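Local structure of methylglyoxal reductase (NADPH-dependent) (Candida albicans SC5314, 6KWS) at residues A[120-124]-A[247-251]; A[148-153]-A[169-173]; A[189-195]-A[258-264]. The protein probably catalyses the NADPH-dependent reduction of methylglyoxal, as an oxidoreductase of the NAD(P)-dependent epimerase/dehydratase family. The protein carries 1 engineered substitution. The contacts are given in a common frame with arbitrary orientation. Numbering follows the deposited sequence.

Interaction 1: residues A[120-124]-A[247-251]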
loop_
_atom_site.group_PDB
_atom_site.type_symbol
_atom_site.label_atom_id
_atom_site.label_comp_id
_atom_site.label_asym_id
_atom_site.label_seq_id
_atom_site.Cartn_x
_atom_site.Cartn_y
_atom_site.Cartn_z
ATOM N N LYS A 120 -17.869 8.495 -0.167
ATOM C CA LYS A 120 -16.427 8.662 -0.139
ATOM C C LYS A 120 -15.791 7.399 -0.690
ATOM O O LYS A 120 -16.258 6.291 -0.425
ATOM C CB LYS A 120 -15.923 8.988 1.283
ATOM C CG LYS A 120 -16.036 10.487 1.599
ATOM C CD LYS A 120 -16.060 10.744 3.093
ATOM C CE LYS A 120 -16.377 12.196 3.436
ATOM N NZ LYS A 120 -15.126 12.986 3.528
ATOM N N VAL A 121 -14.748 7.579 -1.491
ATOM C CA VAL A 121 -14.011 6.477 -2.093
ATOM C C VAL A 121 -12.534 6.715 -1.839
ATOM O O VAL A 121 -12.023 7.803 -2.127
ATOM C CB VAL A 121 -14.300 6.369 -3.601
ATOM C CG1 VAL A 121 -13.414 5.326 -4.234
ATOM C CG2 VAL A 121 -15.769 6.031 -3.818
ATOM N N VAL A 122 -11.847 5.715 -1.294
ATOM C CA VAL A 122 -10.402 5.794 -1.095
ATOM C C VAL A 122 -9.720 4.665 -1.866
ATOM O O VAL A 122 -10.096 3.495 -1.734
ATOM C CB VAL A 122 -10.034 5.741 0.395
ATOM C CG1 VAL A 122 -8.534 5.981 0.577
ATOM C CG2 VAL A 122 -10.870 6.756 1.173
ATOM N N ILE A 123 -8.716 5.019 -2.667
ATOM C CA ILE A 123 -7.973 4.060 -3.480
ATOM C C ILE A 123 -6.514 4.064 -3.057
ATOM O O ILE A 123 -5.917 5.126 -2.859
ATOM C CB ILE A 123 -8.079 4.370 -4.986
ATOM C CG1 ILE A 123 -9.514 4.201 -5.461
ATOM C CG2 ILE A 123 -7.175 3.450 -5.769
ATOM C CD1 ILE A 123 -9.684 4.486 -6.918
ATOM N N THR A 124 -5.934 2.877 -2.939
ATOM C CA THR A 124 -4.506 2.785 -2.679
ATOM C C THR A 124 -3.757 2.977 -3.980
ATOM O O THR A 124 -3.912 2.180 -4.912
ATOM C CB THR A 124 -4.126 1.440 -2.079
ATOM O OG1 THR A 124 -5.105 1.073 -1.107
ATOM C CG2 THR A 124 -2.759 1.545 -1.415
ATOM N N HIS A 247 -5.716 5.481 5.374
ATOM C CA HIS A 247 -6.953 5.135 4.681
ATOM C C HIS A 247 -8.175 5.552 5.481
ATOM O O HIS A 247 -9.184 5.976 4.903
ATOM C CB HIS A 247 -7.018 3.640 4.395
ATOM C CG HIS A 247 -6.194 3.233 3.218
ATOM N ND1 HIS A 247 -4.814 3.182 3.256
ATOM C CD2 HIS A 247 -6.552 2.900 1.958
ATOM C CE1 HIS A 247 -4.363 2.821 2.068
ATOM N NE2 HIS A 247 -5.396 2.638 1.265
ATOM N N ILE A 248 -8.110 5.441 6.808
ATOM C CA ILE A 248 -9.289 5.774 7.588
ATOM C C ILE A 248 -9.402 7.275 7.777
ATOM O O ILE A 248 -10.488 7.844 7.622
ATOM C CB ILE A 248 -9.279 5.020 8.919
ATOM C CG1 ILE A 248 -9.580 3.548 8.649
ATOM C CG2 ILE A 248 -10.280 5.642 9.893
ATOM C CD1 ILE A 248 -8.997 2.606 9.684
ATOM N N ILE A 249 -8.296 7.953 8.087
ATOM C CA ILE A 249 -8.377 9.407 8.187
ATOM C C ILE A 249 -8.823 9.996 6.854
ATOM O O ILE A 249 -9.458 11.054 6.819
ATOM C CB ILE A 249 -7.033 10.015 8.658
ATOM C CG1 ILE A 249 -6.529 9.349 9.947
ATOM C CG2 ILE A 249 -7.161 11.516 8.863
ATOM C CD1 ILE A 249 -7.422 9.576 11.132
ATOM N N ALA A 250 -8.571 9.285 5.753
ATOM C CA ALA A 250 -8.821 9.847 4.431
ATOM C C ALA A 250 -10.303 10.071 4.161
ATOM O O ALA A 250 -10.649 10.967 3.378
ATOM C CB ALA A 250 -8.229 8.946 3.350
ATOM N N PHE A 251 -11.195 9.276 4.761
ATOM C CA PHE A 251 -12.618 9.550 4.602
ATOM C C PHE A 251 -13.273 10.160 5.841
ATOM O O PHE A 251 -14.373 10.705 5.729
ATOM C CB PHE A 251 -13.374 8.282 4.176
ATOM C CG PHE A 251 -13.511 7.245 5.258
ATOM C CD1 PHE A 251 -14.481 7.365 6.252
ATOM C CD2 PHE A 251 -12.700 6.127 5.261
ATOM C CE1 PHE A 251 -14.615 6.408 7.249
ATOM C CE2 PHE A 251 -12.826 5.170 6.250
ATOM C CZ PHE A 251 -13.792 5.309 7.246
#
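Strand 120-124 and helix segment 247-251 run roughly antiparallel, their axes 8.7 Å apart at the closest approach and their N-to-C directions at 150°. Phe251 therefore lies by Lys120 (CA atoms 6.1 Å apart) and His247 by Val122 (CA atoms 6.8 Å apart). This is the helix-on-sheet layering of a Rossmann-type fold: the strand sits between, and parallel to, strands 75-80 and 188-194 of the central sheet, and helix 240-252 packs on the face that helix 12-23 also covers. The alternation of the strand decides which residues take part. Val122 points at the helix, whereas Val121 and Ile123 turn to the other face of the sheet. Val122 is the apolar centre: its CG2 lies 4.1 Å from Ala250 CB and 4.2 Å from Phe251 CB, while its CG1 is 3.9 Å from His247 CD2. The Phe251 ring swings away from the strand to meet Leu21, Val77 and Leu79. At the start of the strand the aliphatic part of Lys120 packs against Phe251 at the end of the segment, with CD 3.8 Å from Phe251 CB, and its NZ makes a weak 3.3 Å hydrogen bond to Phe251 O. At the other end the edge of the His247 imidazole reaches Thr124, the NE2 to OG1 hydrogen bond being 2.9 Å. The other ring nitrogen, ND1, is bonded to Val243 O on the preceding helical turn. Both imidazole nitrogens are thus satisfied, so a polar ring can be buried between helix and sheet and fix the helix to the strand beside the NADPH-binding residues Ile13 and Leu81.

Interaction 2: residues A[148-153]-A[169-173]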
loop_
_atom_site.group_PDB
_atom_site.type_symbol
_atom_site.label_atom_id
_atom_site.label_comp_id
_atom_site.label_asym_id
_atom_site.label_seq_id
_atom_site.Cartn_x
_atom_site.Cartn_y
_atom_site.Cartn_z
ATOM N N TRP A 148 3.815 14.100 -10.641
ATOM C CA TRP A 148 3.355 12.866 -11.259
ATOM C C TRP A 148 4.531 12.143 -11.895
ATOM O O TRP A 148 5.443 12.776 -12.432
ATOM C CB TRP A 148 2.284 13.137 -12.323
ATOM C CG TRP A 148 0.929 13.231 -11.754
ATOM C CD1 TRP A 148 0.341 14.329 -11.195
ATOM C CD2 TRP A 148 -0.018 12.167 -11.648
ATOM N NE1 TRP A 148 -0.925 14.014 -10.750
ATOM C CE2 TRP A 148 -1.173 12.693 -11.022
ATOM C CE3 TRP A 148 -0.004 10.818 -12.022
ATOM C CZ2 TRP A 148 -2.306 11.917 -10.765
ATOM C CZ3 TRP A 148 -1.135 10.047 -11.769
ATOM C CH2 TRP A 148 -2.270 10.602 -11.148
ATOM N N ASN A 149 4.518 10.811 -11.816
ATOM C CA ASN A 149 5.494 10.024 -12.558
ATOM C C ASN A 149 5.288 10.312 -14.042
ATOM O O ASN A 149 4.224 10.008 -14.604
ATOM C CB ASN A 149 5.372 8.527 -12.231
ATOM C CG ASN A 149 6.462 7.669 -12.897
ATOM O OD1 ASN A 149 7.231 8.141 -13.742
ATOM N ND2 ASN A 149 6.512 6.390 -12.528
ATOM N N GLU A 150 6.279 10.923 -14.689
ATOM C CA GLU A 150 6.040 11.315 -16.072
ATOM C C GLU A 150 6.419 10.227 -17.068
ATOM O O GLU A 150 6.513 10.511 -18.265
ATOM C CB GLU A 150 6.753 12.651 -16.386
ATOM C CG GLU A 150 6.057 13.850 -15.698
ATOM C CD GLU A 150 4.662 14.180 -16.272
ATOM O OE1 GLU A 150 4.559 14.937 -17.285
ATOM O OE2 GLU A 150 3.673 13.630 -15.723
ATOM N N ILE A 151 6.545 8.974 -16.622
ATOM C CA ILE A 151 6.914 7.904 -17.539
ATOM C C ILE A 151 5.838 7.757 -18.610
ATOM O O ILE A 151 4.640 7.867 -18.337
ATOM C CB ILE A 151 7.152 6.588 -16.773
ATOM C CG1 ILE A 151 7.579 5.469 -17.745
ATOM C CG2 ILE A 151 5.912 6.182 -15.993
ATOM C CD1 ILE A 151 8.080 4.163 -17.063
ATOM N N SER A 152 6.265 7.531 -19.845
ATOM C CA SER A 152 5.320 7.273 -20.921
ATOM C C SER A 152 4.805 5.829 -20.912
ATOM O O SER A 152 5.428 4.903 -20.380
ATOM C CB SER A 152 5.966 7.539 -22.267
ATOM O OG SER A 152 6.907 6.531 -22.540
ATOM N N TRP A 153 3.647 5.647 -21.543
ATOM C CA TRP A 153 3.149 4.309 -21.829
ATOM C C TRP A 153 4.196 3.487 -22.553
ATOM O O TRP A 153 4.388 2.303 -22.261
ATOM C CB TRP A 153 1.876 4.409 -22.674
ATOM C CG TRP A 153 1.126 3.124 -22.859
ATOM C CD1 TRP A 153 1.323 2.192 -23.838
ATOM C CD2 TRP A 153 0.024 2.651 -22.073
ATOM N NE1 TRP A 153 0.420 1.161 -23.704
ATOM C CE2 TRP A 153 -0.390 1.421 -22.629
ATOM C CE3 TRP A 153 -0.657 3.149 -20.956
ATOM C CZ2 TRP A 153 -1.440 0.675 -22.095
ATOM C CZ3 TRP A 153 -1.704 2.404 -20.429
ATOM C CH2 TRP A 153 -2.081 1.183 -20.996
ATOM N N LYS A 169 0.984 4.465 -11.983
ATOM C CA LYS A 169 0.667 5.798 -12.485
ATOM C C LYS A 169 -0.548 5.780 -13.415
ATOM O O LYS A 169 -1.425 6.641 -13.310
ATOM C CB LYS A 169 1.895 6.388 -13.187
ATOM C CG LYS A 169 1.692 7.737 -13.894
ATOM C CD LYS A 169 1.280 7.527 -15.363
ATOM C CE LYS A 169 1.270 8.829 -16.152
ATOM N NZ LYS A 169 2.639 9.167 -16.628
ATOM N N PHE A 170 -0.628 4.822 -14.335
ATOM C CA PHE A 170 -1.766 4.865 -15.248
ATOM C C PHE A 170 -3.055 4.454 -14.556
ATOM O O PHE A 170 -4.107 5.030 -14.838
ATOM C CB PHE A 170 -1.487 4.026 -16.502
ATOM C CG PHE A 170 -0.459 4.658 -17.392
ATOM C CD1 PHE A 170 -0.747 5.856 -18.057
ATOM C CD2 PHE A 170 0.820 4.120 -17.498
ATOM C CE1 PHE A 170 0.202 6.491 -18.853
ATOM C CE2 PHE A 170 1.791 4.747 -18.293
ATOM C CZ PHE A 170 1.478 5.943 -18.974
ATOM N N ALA A 171 -2.985 3.517 -13.600
ATOM C CA ALA A 171 -4.158 3.181 -12.787
ATOM C C ALA A 171 -4.703 4.404 -12.061
ATOM O O ALA A 171 -5.916 4.631 -12.037
ATOM C CB ALA A 171 -3.826 2.084 -11.777
ATOM N N GLU A 172 -3.818 5.210 -11.460
ATOM C CA GLU A 172 -4.296 6.393 -10.749
ATOM C C GLU A 172 -4.740 7.480 -11.722
ATOM O O GLU A 172 -5.721 8.193 -11.459
ATOM C CB GLU A 172 -3.222 6.936 -9.803
ATOM C CG GLU A 172 -3.831 7.672 -8.591
ATOM C CD GLU A 172 -2.881 8.668 -7.925
ATOM O OE1 GLU A 172 -3.336 9.776 -7.566
ATOM O OE2 GLU A 172 -1.681 8.349 -7.750
ATOM N N LYS A 173 -4.009 7.643 -12.834
ATOM C CA LYS A 173 -4.429 8.590 -13.859
ATOM C C LYS A 173 -5.849 8.269 -14.301
ATOM O O LYS A 173 -6.669 9.169 -14.505
ATOM C CB LYS A 173 -3.455 8.549 -15.037
ATOM C CG LYS A 173 -3.413 9.776 -15.900
ATOM C CD LYS A 173 -4.199 9.612 -17.156
ATOM C CE LYS A 173 -3.847 10.560 -18.164
ATOM N NZ LYS A 173 -2.460 10.620 -18.321
#
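A single buried amine ties down the loop: Lys169 NZ donates to two backbone carbonyls, Asn149 O at 2.7 Å and Ile151 O at 2.9 Å. Between these acceptors the chain bends through an Asx turn, in which Asn149 OD1 accepts from Ile151 N at 3.1 Å, so that both carbonyls converge on the lysine. The Asn149 amide has a second anchor, with ND2 bonded to Ala128 O. Lys169 directly follows Lys168, an NADPH-binding residue that is probably the lysine of the YxxxK motif of short-chain dehydrogenases. Helix 160-181, which carries both, is thereby covered on one side by the loop. A tryptophan stands at each end of 148-153. Trp148 lies against the helix, its ring edge at Lys169 O (CZ3 to O 3.7 Å) and its CH2 3.8 Å from Glu172 CD; Glu172 itself is salt-bridged to Arg260, which makes a cation-pi contact with Trp148. Ser152 is the N-cap of helix 153-156, its OG accepting from Asp155 N. Beyond it, the edge of Trp153 meets the face of Phe170 in a T-shaped pair, planes at 66° and the centroid of the Trp153 six-membered ring 5.0 Å from that of the Phe170 ring; both side chains also touch Leu97 of helix 92-114. The tip of the Phe170 ring closes on the backbone here, CZ standing 3.4 Å from Trp153 N.

Interaction 3: residues A[189-195]-A[258-264]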
loop_
_atom_site.group_PDB
_atom_site.type_symbol
_atom_site.label_atom_id
_atom_site.label_comp_id
_atom_site.label_asym_id
_atom_site.label_seq_id
_atom_site.Cartn_x
_atom_site.Cartn_y
_atom_site.Cartn_z
ATOM N N LEU A 189 -13.245 11.381 -3.996
ATOM C CA LEU A 189 -12.216 10.361 -4.135
ATOM C C LEU A 189 -10.924 10.853 -3.507
ATOM O O LEU A 189 -10.496 11.981 -3.758
ATOM C CB LEU A 189 -11.982 10.003 -5.602
ATOM C CG LEU A 189 -10.807 9.063 -5.841
ATOM C CD1 LEU A 189 -11.306 7.658 -5.939
ATOM C CD2 LEU A 189 -10.084 9.440 -7.107
ATOM N N SER A 190 -10.315 10.012 -2.692
ATOM C CA SER A 190 -8.993 10.283 -2.159
ATOM C C SER A 190 -8.036 9.164 -2.544
ATOM O O SER A 190 -8.434 8.049 -2.905
ATOM C CB SER A 190 -9.016 10.439 -0.637
ATOM O OG SER A 190 -9.776 11.565 -0.274
ATOM N N THR A 191 -6.760 9.470 -2.418
ATOM C CA THR A 191 -5.723 8.582 -2.899
ATOM C C THR A 191 -4.649 8.500 -1.822
ATOM O O THR A 191 -4.280 9.524 -1.237
ATOM C CB THR A 191 -5.203 9.125 -4.237
ATOM O OG1 THR A 191 -5.863 8.453 -5.316
ATOM C CG2 THR A 191 -3.788 8.934 -4.375
ATOM N N ILE A 192 -4.197 7.283 -1.521
ATOM C CA ILE A 192 -3.121 7.024 -0.568
ATOM C C ILE A 192 -1.916 6.515 -1.353
ATOM O O ILE A 192 -1.969 5.418 -1.922
ATOM C CB ILE A 192 -3.560 5.997 0.483
ATOM C CG1 ILE A 192 -4.870 6.439 1.136
ATOM C CG2 ILE A 192 -2.483 5.806 1.537
ATOM C CD1 ILE A 192 -4.690 7.620 2.079
ATOM N N ASN A 193 -0.823 7.285 -1.401
ATOM C CA ASN A 193 0.365 6.902 -2.174
ATOM C C ASN A 193 1.534 6.594 -1.258
ATOM O O ASN A 193 2.370 7.476 -1.000
ATOM C CB ASN A 193 0.779 7.993 -3.156
ATOM C CG ASN A 193 -0.356 8.484 -3.964
ATOM O OD1 ASN A 193 -0.511 8.126 -5.128
ATOM N ND2 ASN A 193 -1.164 9.332 -3.358
ATOM N N PRO A 194 1.667 5.362 -0.780
ATOM C CA PRO A 194 2.797 5.023 0.083
ATOM C C PRO A 194 4.050 4.699 -0.716
ATOM O O PRO A 194 3.991 4.232 -1.859
ATOM C CB PRO A 194 2.286 3.787 0.826
ATOM C CG PRO A 194 1.379 3.145 -0.148
ATOM C CD PRO A 194 0.766 4.212 -0.986
ATOM N N SER A 195 5.203 4.957 -0.096
ATOM C CA SER A 195 6.462 4.434 -0.630
ATOM C C SER A 195 6.559 2.946 -0.313
ATOM O O SER A 195 5.521 2.279 -0.213
ATOM C CB SER A 195 7.667 5.193 -0.074
ATOM O OG SER A 195 7.334 5.878 1.110
ATOM N N ASN A 258 -10.747 14.653 -2.634
ATOM C CA ASN A 258 -10.028 15.010 -3.857
ATOM C C ASN A 258 -8.570 15.348 -3.577
ATOM O O ASN A 258 -7.971 16.171 -4.270
ATOM C CB ASN A 258 -10.733 16.151 -4.610
ATOM C CG ASN A 258 -12.070 15.701 -5.202
ATOM O OD1 ASN A 258 -12.105 14.940 -6.185
ATOM N ND2 ASN A 258 -13.177 16.110 -4.563
ATOM N N GLN A 259 -7.995 14.707 -2.564
ATOM C CA GLN A 259 -6.583 14.834 -2.249
ATOM C C GLN A 259 -5.835 13.569 -2.650
ATOM O O GLN A 259 -6.388 12.463 -2.616
ATOM C CB GLN A 259 -6.356 15.108 -0.756
ATOM C CG GLN A 259 -6.927 16.431 -0.265
ATOM C CD GLN A 259 -6.534 17.611 -1.138
ATOM O OE1 GLN A 259 -5.376 17.783 -1.499
ATOM N NE2 GLN A 259 -7.520 18.408 -1.514
ATOM N N ARG A 260 -4.574 13.756 -3.054
ATOM C CA ARG A 260 -3.585 12.685 -3.131
ATOM C C ARG A 260 -2.703 12.785 -1.899
ATOM O O ARG A 260 -2.020 13.795 -1.710
ATOM C CB ARG A 260 -2.707 12.806 -4.365
ATOM C CG ARG A 260 -3.404 12.744 -5.678
ATOM C CD ARG A 260 -2.359 13.086 -6.711
ATOM N NE ARG A 260 -1.682 11.909 -7.243
ATOM C CZ ARG A 260 -0.439 11.924 -7.715
ATOM N NH1 ARG A 260 0.268 13.055 -7.695
ATOM N NH2 ARG A 260 0.101 10.807 -8.203
ATOM N N ILE A 261 -2.704 11.755 -1.066
ATOM C CA ILE A 261 -1.998 11.816 0.200
ATOM C C ILE A 261 -0.734 10.975 0.079
ATOM O O ILE A 261 -0.795 9.757 -0.132
ATOM C CB ILE A 261 -2.891 11.374 1.367
ATOM C CG1 ILE A 261 -4.012 12.389 1.566
ATOM C CG2 ILE A 261 -2.137 11.408 2.635
ATOM C CD1 ILE A 261 -5.374 11.787 1.627
ATOM N N LEU A 262 0.410 11.633 0.192
ATOM C CA LEU A 262 1.691 10.942 0.148
ATOM C C LEU A 262 1.981 10.321 1.518
ATOM O O LEU A 262 1.906 11.003 2.552
ATOM C CB LEU A 262 2.777 11.927 -0.274
ATOM C CG LEU A 262 3.978 11.474 -1.094
ATOM C CD1 LEU A 262 4.813 12.697 -1.548
ATOM C CD2 LEU A 262 4.815 10.523 -0.265
ATOM N N LEU A 263 2.293 9.028 1.540
ATOM C CA LEU A 263 2.619 8.349 2.786
ATOM C C LEU A 263 4.073 7.935 2.736
ATOM O O LEU A 263 4.440 6.964 2.058
ATOM C CB LEU A 263 1.701 7.167 3.062
ATOM C CG LEU A 263 0.807 7.814 4.118
ATOM C CD1 LEU A 263 -0.365 8.534 3.455
ATOM C CD2 LEU A 263 0.392 6.907 5.246
ATOM N N ASN A 264 4.897 8.699 3.451
ATOM C CA ASN A 264 6.316 8.419 3.546
ATOM C C ASN A 264 6.830 8.924 4.884
ATOM O O ASN A 264 6.631 10.086 5.245
ATOM C CB ASN A 264 7.093 9.061 2.399
ATOM C CG ASN A 264 8.569 8.689 2.433
ATOM O OD1 ASN A 264 8.955 7.630 1.965
ATOM N ND2 ASN A 264 9.389 9.553 3.003
#
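Asn193, Leu263 and Ile261 lose the most surface where strand 189-194 pairs in parallel with strand 260-263. Asn193 bonds through both backbone groups to the residues flanking its partner Leu262: its N donates to Ile261 O (2.8 Å) and its O accepts from Leu263 N (3.0 Å), both nearly straight. The ladder continues with Ile261 N to Thr191 O at 2.7 Å, Thr191 N to Gln259 O at 3.0 Å and Ser195 N to Leu263 O at 3.0 Å. Ile261 and Leu263 share one sheet face with Ile192 and Pro194: Ile192 CD1 is 4.2 Å from Ile261 CB, its CG2 4.0 Å from Leu263 CD1, and Pro194 CB 4.1 Å from Leu263 CB. Helix 240-252 packs on this face through Ala246. Asn193 lies on the other face with Thr191, Arg260 and Leu262, toward helix 160-181. Parallel strands with helices packed on both faces are characteristic of the Rossmann fold of short-chain dehydrogenases.

Strands 120-124, 188-194 and 260-269 are consecutive in one sheet, so interactions 1 and 3 lie with centres only 9 Å apart. They are joined through Val121 O to Ser190 N (2.8 Å, probably a hydrogen bond) and by packing of His247 CE1 on Ile192 CG2 (3.6 Å). Interaction 2 lies on the opposite face of the sheet from helix 240-252, its centre 15 Å from that of interaction 3, with the salt bridge Glu172 OE1 to Arg260 NE (2.7 Å) spanning the join; interactions 1 and 2 do not touch. The NADPH site, empty in this model, adjoins the group: Val197 and Ile13 lie about 4 and 5 Å, side chain to side chain, from Pro194 of interaction 3.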